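Local atomic coordinates of toxin FitB (Neisseria gonorrhoeae, PDB entry 2H1C), a protein that serves as the toxin of a type II toxin-antitoxin pair, a PIN-domain protein of the ribonuclease class that joins its antitoxin FitA in a promoter-binding complex. Residues Glu61-Gln65 / Ser66-Leu70; Ala48-Asn52 / Gly53-Asn57; Glu19-Val22 / Ala23-Ser27. One frame throughout, in Å; residues are numbered along the deposited sequence.

Overall arrangement
Along the chain contact 3 comes first, contact 2 second and contact 1 last, all inside one PIN domain built on a parallel sheet. Contacts 2 and 1 mark the two ends of the same helix, 53-67: Ala48-Asn57 leads into it from helix 37-48, and Glu61-Leu70 leads out of it, with centres about 16 Å apart and no touch between them beyond the chain itself. Contact 3, on helix 19-27, lies with its centre about 19 Å from that of contact 1 and about 26 Å from that of contact 2. A bound peptide reaches all three, so both helices contribute to the surface it occupies.

Contact 1 of 3, residues Glu61-Gln65 / Ser66-Leu70; sequences ERLEQ and SILPL
Arg62 O accepts from the backbone N of both Ser66 and Ile67, which marks the place where helix 53-67 widens near its C-terminal end. Ile67 N lies 2.9 Å from Arg62 O and approaches almost in line with the C=O bond, whereas Ser66 N comes from above the carbonyl plane with a more bent N-H...O angle of 139°. One residue on, Leu68 N reaches Leu63 O at 2.9 Å in a nearly straight bond of 176°. Two successive i+5 bonds therefore form, and at Arg62 O the i+5 bond is added to the i+4 bond from Ser66 N. The backbone then tightens into the 3-10 turn of 68-70, where Leu70 N is bonded to Ile67 O. Pro69, which has no N-H to give, sets its ring CD 3.4 Å from Glu64 O.

On the inner side, a chi1 of 180° directs Leu63 so that its branch CD1 lies against Ile67 CB at 4.0 Å and Leu68 CG at 4.1 Å. The side chains of Glu64 and Leu68 run alongside each other in the same direction. Glu64 bends at chi2, and its OE1 comes 3.5 Å from Leu68 CD1. Both carboxylate oxygens are satisfied outside the two segments: OE2 forms a salt bridge with Arg44 of helix 37-48, and OE1 too is hydrogen-bonded. Arg62 CD passes 3.8 Å from Ser66 OG. Beyond the two segments, Arg62 NE forms a salt bridge with an acidic side chain of the bound peptide. Leu63 and Leu68 also pack on helix 37-48, and Ile67 meets an apolar side chain of the peptide. Such i+5 bonding is characteristic of a pi-type turn, here in the C-terminal part of a PIN-domain helix that lies between helix 37-48 and the peptide.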
# COMPACT_ATOMS: atom_id res chain seq x y z
N GLU A 61 7.35 10.90 19.54
CA GLU A 61 7.57 12.35 19.50
C GLU A 61 8.65 12.70 18.49
O GLU A 61 8.48 13.60 17.67
CB GLU A 61 7.98 12.86 20.88
CG GLU A 61 8.39 14.34 20.92
CD GLU A 61 7.21 15.29 21.02
OE1 GLU A 61 6.47 15.22 22.03
OE2 GLU A 61 7.02 16.11 20.09
N ARG A 62 9.78 11.98 18.54
CA ARG A 62 10.86 12.27 17.62
C ARG A 62 10.50 11.99 16.17
O ARG A 62 10.85 12.75 15.27
CB ARG A 62 12.11 11.48 18.02
CG ARG A 62 12.70 11.98 19.31
CD ARG A 62 13.16 13.42 19.19
NE ARG A 62 13.77 13.87 20.43
CZ ARG A 62 13.09 14.25 21.50
NH1 ARG A 62 11.76 14.26 21.48
NH2 ARG A 62 13.73 14.61 22.61
N LEU A 63 9.79 10.89 15.93
CA LEU A 63 9.39 10.58 14.56
C LEU A 63 8.49 11.67 13.99
O LEU A 63 8.75 12.22 12.91
CB LEU A 63 8.64 9.24 14.51
CG LEU A 63 8.18 8.82 13.11
CD1 LEU A 63 9.39 8.69 12.17
CD2 LEU A 63 7.44 7.50 13.20
N GLU A 64 7.45 12.00 14.73
CA GLU A 64 6.48 12.99 14.26
C GLU A 64 6.97 14.44 14.23
O GLU A 64 6.71 15.17 13.26
CB GLU A 64 5.21 12.90 15.12
CG GLU A 64 4.51 11.53 15.11
CD GLU A 64 4.12 11.05 13.71
OE1 GLU A 64 3.84 11.89 12.83
OE2 GLU A 64 4.06 9.81 13.49
N GLN A 65 7.69 14.85 15.26
CA GLN A 65 8.16 16.23 15.36
C GLN A 65 9.57 16.55 14.88
O GLN A 65 9.90 17.72 14.69
CB GLN A 65 8.03 16.73 16.81
CG GLN A 65 6.59 16.85 17.31
CD GLN A 65 5.75 17.78 16.42
OE1 GLN A 65 4.95 17.33 15.61
NE2 GLN A 65 5.96 19.09 16.58
N SER A 66 10.40 15.53 14.69
CA SER A 66 11.77 15.78 14.27
C SER A 66 12.17 15.10 12.97
O SER A 66 12.89 15.69 12.15
CB SER A 66 12.75 15.32 15.36
OG SER A 66 12.63 16.11 16.53
N ILE A 67 11.73 13.86 12.78
CA ILE A 67 12.11 13.12 11.57
C ILE A 67 11.25 13.40 10.35
O ILE A 67 11.76 13.83 9.32
CB ILE A 67 12.14 11.59 11.84
CG1 ILE A 67 13.20 11.26 12.88
CG2 ILE A 67 12.45 10.83 10.54
CD1 ILE A 67 13.11 9.84 13.39
N LEU A 68 9.94 13.16 10.46
CA LEU A 68 9.06 13.38 9.33
C LEU A 68 9.07 14.81 8.74
O LEU A 68 8.91 14.98 7.54
CB LEU A 68 7.63 12.93 9.66
CG LEU A 68 7.45 11.43 9.90
CD1 LEU A 68 5.94 11.13 10.08
CD2 LEU A 68 8.00 10.62 8.72
N PRO A 69 9.25 15.84 9.58
CA PRO A 69 9.28 17.20 9.02
C PRO A 69 10.43 17.36 8.01
O PRO A 69 10.37 18.22 7.14
CB PRO A 69 9.46 18.08 10.24
CG PRO A 69 8.71 17.32 11.30
CD PRO A 69 9.20 15.90 11.05
N LEU A 70 11.47 16.55 8.15
CA LEU A 70 12.60 16.60 7.21
C LEU A 70 12.13 16.20 5.82
O LEU A 70 12.78 16.50 4.82
CB LEU A 70 13.71 15.64 7.63
CG LEU A 70 14.40 15.87 8.98
CD1 LEU A 70 15.29 14.68 9.30
CD2 LEU A 70 15.19 17.16 8.92

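Contact 2 of 3, residues Ala48-Asn52 / Gly53-Asn57; sequences ALLLN and GKKKN. With ACT (acetate ion), chain C.
Ala48 and Lys56 meet across the turn between helices 37-48 and 53-67, a helix-loop-helix connection whose second helix starts with an Asn N-cap. Ala48 O lies 3.8 Å from Lys56 CD, and one water bridges the pair, donating to Ala48 O and accepting from Lys56 NZ. Packing of Ala48 and Leu49 on Ser91 and Lys94 of the second subunit places this corner beside the dimer partner. Leu50 turns its side chain onto the first turn of the helix: branch CD1 sits 3.8 Å from Lys56 CA and close to Lys55 CG. Beyond it, Leu51 N and Asn52 N both donate to an acetate, probably from the crystallisation liquor, which takes one N-H on each oxygen; the bond from Leu51 N to OXT is 2.9 Å long. Asn52 then grips the helix twice. Asn52 O accepts from Lys56 N at 2.9 Å, the first i+4 bond. A chi1 of -179° carries the amide away from its own backbone N and over the helix start, and Asn52 OD1 accepts from Lys55 N at 2.8 Å, nearly straight at 176° but with the donor 46° out of the amide carbonyl plane.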
# COMPACT_ATOMS: atom_id res chain seq x y z
N ALA A 48 4.76 2.13 17.18
CA ALA A 48 3.58 1.82 17.99
C ALA A 48 3.57 0.41 18.61
O ALA A 48 2.79 0.15 19.53
CB ALA A 48 2.30 2.04 17.17
N LEU A 49 4.41 -0.48 18.10
CA LEU A 49 4.47 -1.85 18.62
C LEU A 49 5.59 -2.08 19.63
O LEU A 49 5.78 -3.20 20.10
CB LEU A 49 4.61 -2.85 17.47
CG LEU A 49 3.38 -2.90 16.57
CD1 LEU A 49 3.68 -3.68 15.29
CD2 LEU A 49 2.24 -3.53 17.35
N LEU A 50 6.33 -1.02 19.96
CA LEU A 50 7.43 -1.18 20.93
C LEU A 50 6.89 -1.65 22.28
O LEU A 50 5.85 -1.16 22.74
CB LEU A 50 8.18 0.14 21.11
CG LEU A 50 8.98 0.62 19.89
CD1 LEU A 50 9.58 1.98 20.18
CD2 LEU A 50 10.09 -0.38 19.55
N LEU A 51 7.61 -2.57 22.92
CA LEU A 51 7.20 -3.11 24.22
C LEU A 51 7.49 -2.17 25.40
O LEU A 51 6.86 -2.30 26.46
CB LEU A 51 7.87 -4.47 24.45
CG LEU A 51 7.50 -5.63 23.50
CD1 LEU A 51 8.30 -6.89 23.89
CD2 LEU A 51 6.01 -5.92 23.57
N ASN A 52 8.42 -1.25 25.22
CA ASN A 52 8.81 -0.28 26.25
C ASN A 52 8.02 1.02 26.10
O ASN A 52 8.25 1.79 25.17
CB ASN A 52 10.32 0.00 26.14
CG ASN A 52 10.83 0.98 27.19
OD1 ASN A 52 10.26 2.04 27.39
ND2 ASN A 52 11.92 0.61 27.86
N GLY A 53 7.10 1.28 27.03
CA GLY A 53 6.28 2.47 26.96
C GLY A 53 7.03 3.78 26.88
O GLY A 53 6.72 4.65 26.06
N LYS A 54 8.03 3.95 27.74
CA LYS A 54 8.83 5.17 27.75
C LYS A 54 9.49 5.40 26.39
O LYS A 54 9.41 6.49 25.82
CB LYS A 54 9.90 5.10 28.85
CG LYS A 54 9.31 5.08 30.25
CD LYS A 54 8.40 6.28 30.48
CE LYS A 54 7.66 6.20 31.81
NZ LYS A 54 6.70 7.33 32.00
N LYS A 55 10.14 4.36 25.88
CA LYS A 55 10.81 4.45 24.59
C LYS A 55 9.83 4.79 23.48
O LYS A 55 10.12 5.62 22.62
CB LYS A 55 11.50 3.13 24.26
CG LYS A 55 12.31 3.15 22.97
CD LYS A 55 13.80 3.08 23.24
CE LYS A 55 14.18 1.79 23.95
NZ LYS A 55 15.65 1.65 24.12
N LYS A 56 8.68 4.13 23.48
CA LYS A 56 7.67 4.37 22.46
C LYS A 56 7.23 5.82 22.45
O LYS A 56 7.13 6.44 21.39
CB LYS A 56 6.44 3.47 22.70
CG LYS A 56 5.35 3.68 21.66
CD LYS A 56 4.15 2.76 21.89
CE LYS A 56 3.32 3.23 23.07
NZ LYS A 56 2.03 2.48 23.18
N ASN A 57 6.95 6.37 23.62
CA ASN A 57 6.50 7.76 23.71
C ASN A 57 7.54 8.72 23.18
O ASN A 57 7.22 9.61 22.40
CB ASN A 57 6.14 8.11 25.15
CG ASN A 57 4.76 7.64 25.52
OD1 ASN A 57 4.41 6.47 25.35
ND2 ASN A 57 3.95 8.56 26.04
C ACT C . 11.00 -2.81 22.45
O ACT C . 10.78 -1.77 23.20
OXT ACT C . 10.12 -3.40 21.80
CH3 ACT C . 12.45 -3.27 22.41
O HOH W 1 0.98 1.68 20.73

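Contact 3 of 3, residues Glu19-Val22 / Ala23-Ser27; sequences ERVV and AWLDS
Four consecutive i to i+4 bonds, from Ala23, Trp24, Leu25 and Asp26 N to the carbonyls of Glu19, Arg20, Val21 and Val22, keep helix 19-27 regular, each 2.9 to 3.0 Å between N and O. Trp24 O takes both the backbone N and the hydroxyl of Ser27, with OG at 2.7 Å.

Val21 and Leu25, one turn apart, lie side by side and point the same way. CG1 of Val21 meets Leu25 CD1 at 4.2 Å, while Leu25 CG rests 3.4 Å from Val21 O. Val22 and Asp26 repeat this parallel placing on another side: the Asp26 carboxylate folds back along the helix, with OD2 3.9 Å from Val22 CG1. Its OD1 is bonded to the backbone of the bound peptide, which also packs on Val22 and Leu25.

Trp24 swings its indole away from the first turn, its CG trans to its own N at a chi1 of 179°. The ring meets that of Phe134 with planes at about 40° and also touches Ile2 and Leu4 of strand 2-4. Arg20 NH1 bonds to Trp137 O and forms a salt bridge with a sulfate, probably from the crystallisation liquor. This amphipathic pattern is that of a helix packed on the parallel sheet of a PIN domain, with a further face given to the peptide.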
# COMPACT_ATOMS: atom_id res chain seq x y z
N GLU A 19 28.07 2.19 10.59
CA GLU A 19 28.66 3.50 10.31
C GLU A 19 28.67 3.86 8.83
O GLU A 19 28.56 5.03 8.48
CB GLU A 19 30.10 3.54 10.85
CG GLU A 19 30.34 2.72 12.12
CD GLU A 19 30.32 1.20 11.89
OE1 GLU A 19 31.14 0.69 11.09
OE2 GLU A 19 29.50 0.51 12.53
N ARG A 20 28.84 2.86 7.97
CA ARG A 20 28.87 3.10 6.53
C ARG A 20 27.52 3.64 6.03
O ARG A 20 27.47 4.50 5.15
CB ARG A 20 29.23 1.81 5.79
CG ARG A 20 29.20 1.93 4.27
CD ARG A 20 29.68 0.63 3.62
NE ARG A 20 31.14 0.50 3.69
CZ ARG A 20 31.82 -0.56 3.26
NH1 ARG A 20 31.17 -1.59 2.74
NH2 ARG A 20 33.15 -0.56 3.32
N VAL A 21 26.44 3.11 6.59
CA VAL A 21 25.11 3.53 6.19
C VAL A 21 24.85 4.94 6.70
O VAL A 21 24.30 5.78 5.98
CB VAL A 21 24.03 2.58 6.74
CG1 VAL A 21 22.65 3.10 6.36
CG2 VAL A 21 24.25 1.19 6.20
N VAL A 22 25.23 5.20 7.94
CA VAL A 22 25.03 6.52 8.51
C VAL A 22 25.80 7.55 7.66
O VAL A 22 25.23 8.57 7.28
CB VAL A 22 25.49 6.57 9.96
CG1 VAL A 22 25.35 7.99 10.51
CG2 VAL A 22 24.62 5.60 10.79
N ALA A 23 27.07 7.28 7.37
CA ALA A 23 27.87 8.20 6.55
C ALA A 23 27.25 8.45 5.17
O ALA A 23 27.25 9.59 4.66
CB ALA A 23 29.31 7.67 6.38
N TRP A 24 26.74 7.39 4.54
CA TRP A 24 26.12 7.55 3.23
C TRP A 24 24.91 8.47 3.35
O TRP A 24 24.70 9.35 2.50
CB TRP A 24 25.65 6.21 2.66
CG TRP A 24 24.98 6.38 1.34
CD1 TRP A 24 25.57 6.67 0.14
CD2 TRP A 24 23.57 6.33 1.08
NE1 TRP A 24 24.61 6.81 -0.85
CE2 TRP A 24 23.38 6.60 -0.29
CE3 TRP A 24 22.45 6.09 1.89
CZ2 TRP A 24 22.11 6.63 -0.88
CZ3 TRP A 24 21.19 6.12 1.31
CH2 TRP A 24 21.03 6.38 -0.06
N LEU A 25 24.09 8.25 4.37
CA LEU A 25 22.92 9.10 4.54
C LEU A 25 23.35 10.56 4.70
O LEU A 25 22.68 11.47 4.21
CB LEU A 25 22.11 8.65 5.75
CG LEU A 25 21.33 7.34 5.60
CD1 LEU A 25 20.91 6.86 6.99
CD2 LEU A 25 20.10 7.55 4.71
N ASP A 26 24.47 10.78 5.38
CA ASP A 26 24.99 12.14 5.61
C ASP A 26 25.53 12.84 4.37
O ASP A 26 25.72 14.06 4.38
CB ASP A 26 26.09 12.14 6.67
CG ASP A 26 25.55 11.96 8.06
OD1 ASP A 26 24.37 12.31 8.29
OD2 ASP A 26 26.31 11.47 8.93
N SER A 27 25.80 12.09 3.31
CA SER A 27 26.33 12.68 2.09
C SER A 27 25.21 13.13 1.16
O SER A 27 25.45 13.81 0.16
CB SER A 27 27.21 11.67 1.35
OG SER A 27 26.44 10.60 0.80